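Local coordinates for protein carboxylase (Deinococcus radiodurans, PDB 5H80) that probably catalyses the ATP-dependent carboxylation of biotin, as the biotin carboxylase domain of a single-chain multidomain carboxylase, at residues 254-258 with 322-326; 269-274 with 470-474; 326-332 with 364-370. All coordinates share one frame; numbering follows the deposited sequence.

Contact 1: residues 254-258 with 322-326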
loop_
_atom_site.group_PDB
_atom_site.type_symbol
_atom_site.label_atom_id
_atom_site.label_comp_id
_atom_site.label_asym_id
_atom_site.label_seq_id
_atom_site.Cartn_x
_atom_site.Cartn_y
_atom_site.Cartn_z
ATOM N N GLU A 254 13.879 11.651 -7.661
ATOM C CA GLU A 254 13.220 12.063 -8.855
ATOM C C GLU A 254 11.970 11.338 -9.214
ATOM O O GLU A 254 11.730 10.168 -8.825
ATOM C CB GLU A 254 14.172 12.073 -10.042
ATOM C CG GLU A 254 14.450 10.823 -10.848
ATOM C CD GLU A 254 15.159 9.687 -10.084
ATOM O OE1 GLU A 254 15.718 9.980 -9.016
ATOM O OE2 GLU A 254 15.130 8.605 -10.670
ATOM N N ARG A 255 11.261 11.893 -10.208
ATOM C CA ARG A 255 10.121 11.232 -10.896
ATOM C C ARG A 255 10.182 11.558 -12.361
ATOM O O ARG A 255 10.744 12.633 -12.725
ATOM C CB ARG A 255 8.764 11.757 -10.405
ATOM C CG ARG A 255 8.322 11.461 -9.023
ATOM C CD ARG A 255 7.036 12.146 -8.564
ATOM N NE ARG A 255 7.091 13.603 -8.455
ATOM C CZ ARG A 255 7.213 14.280 -7.334
ATOM N NH1 ARG A 255 7.336 13.684 -6.127
ATOM N NH2 ARG A 255 7.190 15.579 -7.391
ATOM N N ASP A 256 9.714 10.620 -13.194
ATOM C CA ASP A 256 9.695 10.804 -14.631
ATOM C C ASP A 256 8.273 10.765 -15.073
ATOM O O ASP A 256 7.569 9.756 -14.906
ATOM C CB ASP A 256 10.508 9.804 -15.321
ATOM C CG ASP A 256 10.692 10.036 -16.836
ATOM O OD1 ASP A 256 9.690 10.095 -17.568
ATOM O OD2 ASP A 256 11.905 10.079 -17.184
ATOM N N CYS A 257 7.907 11.847 -15.704
ATOM C CA CYS A 257 6.526 12.073 -16.133
ATOM C C CYS A 257 6.496 12.331 -17.672
ATOM O O CYS A 257 5.721 13.183 -18.159
ATOM C CB CYS A 257 5.950 13.266 -15.472
ATOM S SG CYS A 257 6.102 13.261 -13.648
ATOM N N THR A 258 7.293 11.600 -18.408
ATOM C CA THR A 258 7.459 11.823 -19.857
ATOM C C THR A 258 6.236 11.546 -20.722
ATOM O O THR A 258 5.994 12.185 -21.738
ATOM C CB THR A 258 8.703 11.055 -20.317
ATOM O OG1 THR A 258 9.905 11.518 -19.648
ATOM C CG2 THR A 258 8.826 11.014 -21.937
ATOM N N GLN A 322 2.462 18.183 -5.428
ATOM C CA GLN A 322 1.923 17.776 -6.745
ATOM C C GLN A 322 1.117 16.487 -6.789
ATOM O O GLN A 322 1.290 15.600 -5.875
ATOM C CB GLN A 322 3.075 17.527 -7.698
ATOM C CG GLN A 322 3.744 18.758 -8.320
ATOM C CD GLN A 322 4.961 18.413 -9.090
ATOM O OE1 GLN A 322 5.624 17.382 -8.856
ATOM N NE2 GLN A 322 5.237 19.216 -10.114
ATOM N N VAL A 323 0.368 16.331 -7.879
ATOM C CA VAL A 323 -0.519 15.216 -8.058
ATOM C C VAL A 323 0.290 13.889 -7.928
ATOM O O VAL A 323 -0.252 12.900 -7.275
ATOM C CB VAL A 323 -1.172 15.213 -9.479
ATOM C CG1 VAL A 323 -1.939 13.943 -9.736
ATOM C CG2 VAL A 323 -2.218 16.330 -9.556
ATOM N N GLU A 324 1.470 13.831 -8.564
ATOM C CA GLU A 324 2.298 12.664 -8.568
ATOM C C GLU A 324 3.148 12.433 -7.288
ATOM O O GLU A 324 4.093 11.639 -7.383
ATOM C CB GLU A 324 3.120 12.595 -9.839
ATOM C CG GLU A 324 4.073 13.659 -10.076
ATOM C CD GLU A 324 3.530 14.947 -10.710
ATOM O OE1 GLU A 324 2.319 15.234 -10.617
ATOM O OE2 GLU A 324 4.370 15.676 -11.320
ATOM N N HIS A 325 2.897 13.176 -6.153
ATOM C CA HIS A 325 3.692 13.075 -4.953
ATOM C C HIS A 325 3.480 11.584 -4.483
ATOM O O HIS A 325 4.446 11.034 -3.931
ATOM C CB HIS A 325 3.207 14.008 -3.865
ATOM C CG HIS A 325 1.884 13.598 -3.253
ATOM N ND1 HIS A 325 0.661 13.855 -3.811
ATOM C CD2 HIS A 325 1.625 12.860 -2.129
ATOM C CE1 HIS A 325 -0.322 13.344 -3.049
ATOM N NE2 HIS A 325 0.243 12.735 -2.014
ATOM N N THR A 326 2.320 11.044 -4.853
ATOM C CA THR A 326 2.033 9.603 -4.455
ATOM C C THR A 326 3.130 8.556 -4.851
ATOM O O THR A 326 3.475 7.587 -4.030
ATOM C CB THR A 326 0.770 9.127 -5.090
ATOM O OG1 THR A 326 0.952 9.265 -6.486
ATOM C CG2 THR A 326 -0.455 9.963 -4.600
#
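Arg255 reaches from its strand across to the turn at Gln322-His325, and its guanidinium does most of the touching. NH2 meets Gln322 OE1 at 2.8 Å, near the guanidinium plane, but the N-H points poorly (128°) and the bond is weak. The amide is turned 59° against the guanidinium. Glu324 comes in differently: its aliphatic CG packs 3.4 Å from Arg255 NE, while the backbone C of Glu324 and N of His325 lie over one face of the guanidinium. Arg255 CD sits 3.2 Å from Glu324 O. A bend at chi3 of -66° swings the arginine head round over this turn. Glu324 OE2 stays 4.5 Å from Arg255 NE, too far for a salt bridge; that oxygen also lies 3.8 Å from Cys257 SG.

The strand is outermost in the four-stranded antiparallel sheet of an ATP-grasp domain, and at this end its Asp256 makes a backbone bond to Phe269 of strand 264-270. The turn leads into helix 325-332; in related biotin carboxylases this loop contributes to the active site. It is a type I turn, in which Gln322 O accepts both the backbone N of His325 (2.9 Å) and the ring ND1 of His325 (2.8 Å), the latter close to the imidazole plane.

Further out, Arg255 NE makes a salt bridge to Glu239, and NH1 bonds to Thr328 OG1 and Gln241. Replacing Arg255 by a leucine would probably leave Glu239 without its charged mate and the Gln322 amide freer to turn. The Glu324 carboxylate is held by Lys265 through OE2 and by Arg372 through OE1.

Contact 2: residues 269-274 with 470-474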
loop_
_atom_site.group_PDB
_atom_site.type_symbol
_atom_site.label_atom_id
_atom_site.label_comp_id
_atom_site.label_asym_id
_atom_site.label_seq_id
_atom_site.Cartn_x
_atom_site.Cartn_y
_atom_site.Cartn_z
ATOM N N PHE A 269 6.588 7.856 -13.120
ATOM C CA PHE A 269 7.475 6.791 -12.592
ATOM C C PHE A 269 8.453 7.314 -11.486
ATOM O O PHE A 269 8.951 8.401 -11.527
ATOM C CB PHE A 269 8.239 6.177 -13.736
ATOM C CG PHE A 269 7.432 5.507 -14.673
ATOM C CD1 PHE A 269 7.357 4.129 -14.671
ATOM C CD2 PHE A 269 6.723 6.184 -15.661
ATOM C CE1 PHE A 269 6.649 3.475 -15.595
ATOM C CE2 PHE A 269 6.018 5.477 -16.642
ATOM C CZ PHE A 269 5.908 4.132 -16.542
ATOM N N ALA A 270 8.712 6.554 -10.390
ATOM C CA ALA A 270 9.730 6.949 -9.387
ATOM C C ALA A 270 10.394 5.533 -9.087
ATOM O O ALA A 270 9.664 4.561 -8.660
ATOM C CB ALA A 270 9.215 7.652 -8.198
ATOM N N PRO A 271 11.669 5.351 -9.406
ATOM C CA PRO A 271 12.583 6.259 -10.040
ATOM C C PRO A 271 12.301 6.510 -11.483
ATOM O O PRO A 271 11.478 5.864 -12.154
ATOM C CB PRO A 271 13.921 5.523 -9.943
ATOM C CG PRO A 271 13.538 4.065 -10.019
ATOM C CD PRO A 271 12.238 3.967 -9.300
ATOM N N ALA A 272 13.023 7.477 -12.025
ATOM C CA ALA A 272 13.155 7.551 -13.457
ATOM C C ALA A 272 13.852 6.320 -14.087
ATOM O O ALA A 272 15.027 6.144 -13.737
ATOM C CB ALA A 272 13.955 8.813 -13.815
ATOM N N PRO A 273 13.172 5.571 -14.959
ATOM C CA PRO A 273 13.829 4.325 -15.514
ATOM C C PRO A 273 15.041 4.582 -16.330
ATOM O O PRO A 273 15.077 5.564 -17.104
ATOM C CB PRO A 273 12.725 3.577 -16.215
ATOM C CG PRO A 273 11.436 4.255 -15.834
ATOM C CD PRO A 273 11.734 5.638 -15.324
ATOM N N HIS A 274 16.115 3.775 -16.141
ATOM C CA HIS A 274 17.258 3.805 -17.058
ATOM C C HIS A 274 17.973 5.166 -17.027
ATOM O O HIS A 274 18.177 5.764 -18.103
ATOM C CB HIS A 274 16.835 3.442 -18.506
ATOM C CG HIS A 274 16.253 2.095 -18.629
ATOM N ND1 HIS A 274 16.872 0.998 -18.067
ATOM C CD2 HIS A 274 15.094 1.649 -19.155
ATOM C CE1 HIS A 274 16.143 -0.079 -18.296
ATOM N NE2 HIS A 274 15.019 0.301 -18.874
ATOM N N GLN A 470 7.869 -0.167 -22.496
ATOM C CA GLN A 470 8.670 -1.253 -21.973
ATOM C C GLN A 470 10.221 -1.048 -21.979
ATOM O O GLN A 470 10.839 -1.379 -20.967
ATOM C CB GLN A 470 8.274 -2.504 -22.685
ATOM C CG GLN A 470 6.874 -2.975 -22.407
ATOM C CD GLN A 470 6.434 -4.047 -23.369
ATOM O OE1 GLN A 470 7.203 -4.512 -24.208
ATOM N NE2 GLN A 470 5.206 -4.461 -23.248
ATOM N N HIS A 471 10.802 -0.341 -22.973
ATOM C CA HIS A 471 12.220 0.043 -22.994
ATOM C C HIS A 471 12.508 1.492 -22.587
ATOM O O HIS A 471 13.655 1.816 -22.471
ATOM C CB HIS A 471 12.765 -0.146 -24.389
ATOM C CG HIS A 471 12.807 -1.556 -24.816
ATOM N ND1 HIS A 471 13.616 -2.478 -24.201
ATOM C CD2 HIS A 471 12.050 -2.233 -25.683
ATOM C CE1 HIS A 471 13.462 -3.662 -24.777
ATOM N NE2 HIS A 471 12.490 -3.557 -25.671
ATOM N N TYR A 472 11.415 2.215 -22.216
ATOM C CA TYR A 472 11.418 3.610 -21.894
ATOM C C TYR A 472 12.092 4.418 -23.016
ATOM O O TYR A 472 12.916 5.330 -22.667
ATOM C CB TYR A 472 12.009 3.847 -20.481
ATOM C CG TYR A 472 11.204 4.868 -19.741
ATOM C CD1 TYR A 472 9.982 4.472 -19.152
ATOM C CD2 TYR A 472 11.569 6.221 -19.723
ATOM C CE1 TYR A 472 9.123 5.445 -18.530
ATOM C CE2 TYR A 472 10.755 7.189 -19.020
ATOM C CZ TYR A 472 9.545 6.814 -18.501
ATOM O OH TYR A 472 8.690 7.739 -17.954
ATOM N N GLU A 473 11.820 4.083 -24.277
ATOM C CA GLU A 473 12.420 4.829 -25.366
ATOM C C GLU A 473 11.410 5.928 -25.728
ATOM O O GLU A 473 10.558 5.688 -26.626
ATOM C CB GLU A 473 12.661 3.912 -26.506
ATOM C CG GLU A 473 13.791 2.953 -26.225
ATOM C CD GLU A 473 13.969 1.921 -27.345
ATOM O OE1 GLU A 473 13.041 1.592 -28.100
ATOM O OE2 GLU A 473 15.088 1.458 -27.458
ATOM N N LEU A 474 11.365 7.010 -24.927
ATOM C CA LEU A 474 10.189 7.914 -24.910
ATOM C C LEU A 474 10.713 9.357 -24.857
ATOM O O LEU A 474 11.886 9.619 -24.412
ATOM C CB LEU A 474 9.457 7.696 -23.596
ATOM C CG LEU A 474 8.815 6.321 -23.417
ATOM C CD1 LEU A 474 8.274 6.206 -21.968
ATOM C CD2 LEU A 474 7.754 6.015 -24.438
HETATM O O HOH W 1 13.357 -1.723 -19.669
#
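His274 NE2 sits 2.7 Å from a water that lies in the imidazole plane, and this water donates to Gln470 O, 2.9 Å away. It joins the imidazole to the end of helix 467-471 on the solvent-facing side, where His274 CD2 also passes 3.6 Å from His471 O.

Inward from this bridge, Tyr472 does the work. Its backbone takes a positive phi just after helix 467-471, closing a Schellman motif, and from there the phenol runs in under the loop that follows strand 264-270. A chi1 of -138°, away from any staggered value, sets the ring against Pro273 and Phe269. The ring is hemmed on both faces. Over one, 18° off the normal and a little toward the ring's rim, Pro273 offers its CG, 3.8 Å from the ring centroid, a CH-pi contact. Over the centre of the other face lies CD1 of Leu474 from the same segment as the tyrosine. One edge of the phenol then runs into the face of Phe269 in a T-shaped stack, centroids 5.2 Å apart and planes at 82°, with Tyr472 CE1 3.6 Å from Phe269 CE2. Phe269 is backed by Leu434 and Leu438 of helix 434-446, and Leu434 also touches Pro273 and Tyr472.

In family terms the contact joins the ATP-grasp part of the chain to the biotin carboxylase C-terminal region: a loop with a cis peptide before Pro271 is laid against the turn that ends a helix almost two hundred residues later. The tyrosine hydroxyl, 3.4 Å from Phe269 CD2, is bonded to OD1 of Asp256, the same oxygen that accepts from Thr258 N, forming an Asx turn, and also from Thr258 OG1. The buried phenol thus keeps its ring in apolar packing while its hydroxyl is satisfied by the Asp256 carboxylate.

Contact 3: residues 326-332 with 364-370. With EDO (1,2-ethanediol), chain G.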
loop_
_atom_site.group_PDB
_atom_site.type_symbol
_atom_site.label_atom_id
_atom_site.label_comp_id
_atom_site.label_asym_id
_atom_site.label_seq_id
_atom_site.Cartn_x
_atom_site.Cartn_y
_atom_site.Cartn_z
ATOM N N THR A 326 2.320 11.044 -4.853
ATOM C CA THR A 326 2.033 9.603 -4.455
ATOM C C THR A 326 3.130 8.556 -4.851
ATOM O O THR A 326 3.475 7.587 -4.030
ATOM C CB THR A 326 0.770 9.127 -5.090
ATOM O OG1 THR A 326 0.952 9.265 -6.486
ATOM C CG2 THR A 326 -0.455 9.963 -4.600
ATOM N N VAL A 327 3.672 8.617 -6.036
ATOM C CA VAL A 327 4.706 7.609 -6.467
ATOM C C VAL A 327 5.999 7.639 -5.663
ATOM O O VAL A 327 6.581 6.595 -5.343
ATOM C CB VAL A 327 5.061 7.641 -7.975
ATOM C CG1 VAL A 327 4.113 6.831 -8.807
ATOM C CG2 VAL A 327 5.143 9.051 -8.539
ATOM N N THR A 328 6.442 8.841 -5.287
ATOM C CA THR A 328 7.559 9.020 -4.466
ATOM C C THR A 328 7.286 8.469 -3.105
ATOM O O THR A 328 8.131 7.806 -2.538
ATOM C CB THR A 328 7.838 10.540 -4.323
ATOM O OG1 THR A 328 8.207 11.051 -5.609
ATOM C CG2 THR A 328 8.912 10.856 -3.333
ATOM N N GLU A 329 6.095 8.750 -2.588
ATOM C CA GLU A 329 5.666 8.175 -1.273
ATOM C C GLU A 329 5.846 6.668 -1.291
ATOM O O GLU A 329 6.397 6.110 -0.329
ATOM C CB GLU A 329 4.177 8.580 -1.009
ATOM C CG GLU A 329 4.060 10.066 -0.636
ATOM C CD GLU A 329 2.681 10.414 -0.021
ATOM O OE1 GLU A 329 1.699 9.726 -0.338
ATOM O OE2 GLU A 329 2.598 11.332 0.788
ATOM N N GLU A 330 5.335 5.964 -2.258
ATOM C CA GLU A 330 5.348 4.495 -2.207
ATOM C C GLU A 330 6.771 3.947 -2.515
ATOM O O GLU A 330 7.200 2.909 -1.884
ATOM C CB GLU A 330 4.267 3.957 -3.132
ATOM C CG GLU A 330 2.786 4.212 -2.798
ATOM C CD GLU A 330 2.466 3.863 -1.460
ATOM O OE1 GLU A 330 2.748 2.686 -1.070
ATOM O OE2 GLU A 330 2.069 4.716 -0.705
ATOM N N TRP A 331 7.471 4.514 -3.498
ATOM C CA TRP A 331 8.866 4.175 -3.722
ATOM C C TRP A 331 9.738 4.375 -2.462
ATOM O O TRP A 331 10.507 3.442 -2.077
ATOM C CB TRP A 331 9.434 4.941 -4.931
ATOM C CG TRP A 331 10.845 4.642 -5.249
ATOM C CD1 TRP A 331 11.509 3.385 -5.180
ATOM C CD2 TRP A 331 11.791 5.566 -5.656
ATOM N NE1 TRP A 331 12.798 3.526 -5.571
ATOM C CE2 TRP A 331 13.001 4.856 -5.922
ATOM C CE3 TRP A 331 11.735 6.961 -5.971
ATOM C CZ2 TRP A 331 14.129 5.473 -6.422
ATOM C CZ3 TRP A 331 12.862 7.571 -6.388
ATOM C CH2 TRP A 331 14.100 6.831 -6.622
ATOM N N CYS A 332 9.690 5.556 -1.828
ATOM C CA CYS A 332 10.596 5.969 -0.763
ATOM C C CYS A 332 10.119 5.460 0.614
ATOM O O CYS A 332 10.890 5.460 1.566
ATOM C CB CYS A 332 10.775 7.478 -0.738
ATOM S SG CYS A 332 11.638 8.152 -2.208
ATOM N N PRO A 364 16.576 4.646 -3.135
ATOM C CA PRO A 364 15.900 3.473 -2.617
ATOM C C PRO A 364 15.818 2.361 -3.728
ATOM O O PRO A 364 15.669 2.619 -4.926
ATOM C CB PRO A 364 14.502 4.001 -2.237
ATOM C CG PRO A 364 14.734 5.441 -1.942
ATOM C CD PRO A 364 15.721 5.825 -3.057
ATOM N N PRO A 365 15.869 1.076 -3.316
ATOM C CA PRO A 365 15.517 0.018 -4.246
ATOM C C PRO A 365 14.018 -0.002 -4.552
ATOM O O PRO A 365 13.256 0.710 -3.880
ATOM C CB PRO A 365 15.862 -1.256 -3.441
ATOM C CG PRO A 365 15.522 -0.892 -2.120
ATOM C CD PRO A 365 16.047 0.548 -1.960
ATOM N N GLY A 366 13.632 -0.823 -5.508
ATOM C CA GLY A 366 12.248 -0.950 -5.934
ATOM C C GLY A 366 11.876 0.217 -6.886
ATOM O O GLY A 366 12.725 0.915 -7.422
ATOM N N GLN A 367 10.596 0.300 -7.143
ATOM C CA GLN A 367 10.162 1.112 -8.303
ATOM C C GLN A 367 8.705 1.258 -8.121
ATOM O O GLN A 367 8.011 0.343 -7.612
ATOM C CB GLN A 367 10.529 0.493 -9.638
ATOM C CG GLN A 367 10.171 -0.985 -9.785
ATOM C CD GLN A 367 10.465 -1.589 -11.138
ATOM O OE1 GLN A 367 10.557 -0.894 -12.159
ATOM N NE2 GLN A 367 10.587 -2.914 -11.157
ATOM N N ALA A 368 8.191 2.362 -8.629
ATOM C CA ALA A 368 6.693 2.528 -8.603
ATOM C C ALA A 368 6.233 3.389 -9.799
ATOM O O ALA A 368 7.075 4.121 -10.454
ATOM C CB ALA A 368 6.252 3.144 -7.314
ATOM N N VAL A 369 5.007 3.218 -10.161
ATOM C CA VAL A 369 4.363 4.016 -11.197
ATOM C C VAL A 369 2.922 4.404 -10.740
ATOM O O VAL A 369 2.190 3.621 -10.161
ATOM C CB VAL A 369 4.340 3.282 -12.531
ATOM C CG1 VAL A 369 3.512 1.971 -12.593
ATOM C CG2 VAL A 369 3.726 4.049 -13.635
ATOM N N GLN A 370 2.504 5.595 -11.151
ATOM C CA GLN A 370 1.158 6.065 -11.000
ATOM C C GLN A 370 0.495 6.215 -12.335
ATOM O O GLN A 370 1.129 6.730 -13.291
ATOM C CB GLN A 370 1.106 7.454 -10.301
ATOM C CG GLN A 370 -0.302 8.166 -10.352
ATOM C CD GLN A 370 -0.407 9.331 -9.421
ATOM O OE1 GLN A 370 -0.688 9.179 -8.226
ATOM N NE2 GLN A 370 -0.218 10.528 -9.926
HETATM C C1 EDO G . 1.937 6.376 2.187
HETATM O O1 EDO G . 2.976 5.488 1.734
HETATM C C2 EDO G . 2.388 7.443 3.134
HETATM O O2 EDO G . 3.035 6.679 4.173
HETATM O O HOH W 2 10.833 0.970 -2.922
#
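Trp331 lays its indole against Pro364; these two residues have the largest areas buried by the contact, with Val327 close behind. Pro364 stands over one face: its CB is 4.2 Å from the centroid of the five-membered ring, a CH-pi contact, and its CD lies 3.7 Å from Trp331 CZ2 at the rim. The indole edge turns to the backbone of the same loop, where NE1 gives a weak bond to Pro364 O (3.1 Å, N-H...O 134°). With CG swung opposite the backbone N (chi1 -179°), the ring leaves the helix alongside the Pro364-Gly366 bend. The tryptophan's own carbonyl joins in too: a water donates to both Trp331 O and Pro365 O, each 2.6 Å away.

Val327, one turn earlier, points its CG1 at the strand backbone around Val369 and Gln370; two conformers were modelled, so the fine detail of this packing is doubtful. Between valine and tryptophan, Ala368 CB fits beneath the helix, 4.0 Å from Val327 O. At the far end Thr326 OG1 donates to Gln370 OE1, though the modelled separation is too short to be trusted; Gln370 NE2 goes on to Glu268.

Helix 326-332 thus lies nearly antiparallel to strand 367-370, their axes 7.4 Å apart, bringing the helix of the ATP-grasp region onto the five-stranded antiparallel sheet. On another side of the helix Glu330 OE2 makes a salt bridge with Arg403 and also accepts from O1 of an ethanediol (2.7 Å), probably from the crystallisation liquor, which bonds Arg430 of the second subunit. Val327 and Ala368 fill in between helix and strand, while the larger indole packs on the proline loop before the strand. Apolar packing therefore carries the contact, with a weak indole N-H bond at one end and a doubtful Thr326-Gln370 pair at the other.

Contacts 1 and 3 are buried, whereas contact 2 runs from a buried ring stack to a solvated rim. Contacts 1 and 3 share Thr326 and use successive parts of one helix: 1 takes the turn at its start, 3 the body. Contacts 2 and 3 meet on one sheet, where strands 264-270 and 367-374 are neighbours and Ala270 O bonds to Ala368 N; Ala270 and Pro271 also pack on Trp331. Near the centre of the chain, contact 1 is built of charged and amide groups whose polar ends have further partners outside the contact; contact 2 relies on aromatic and proline packing; contact 3 combines an indole-proline CH-pi contact with aliphatic helix-on-strand packing.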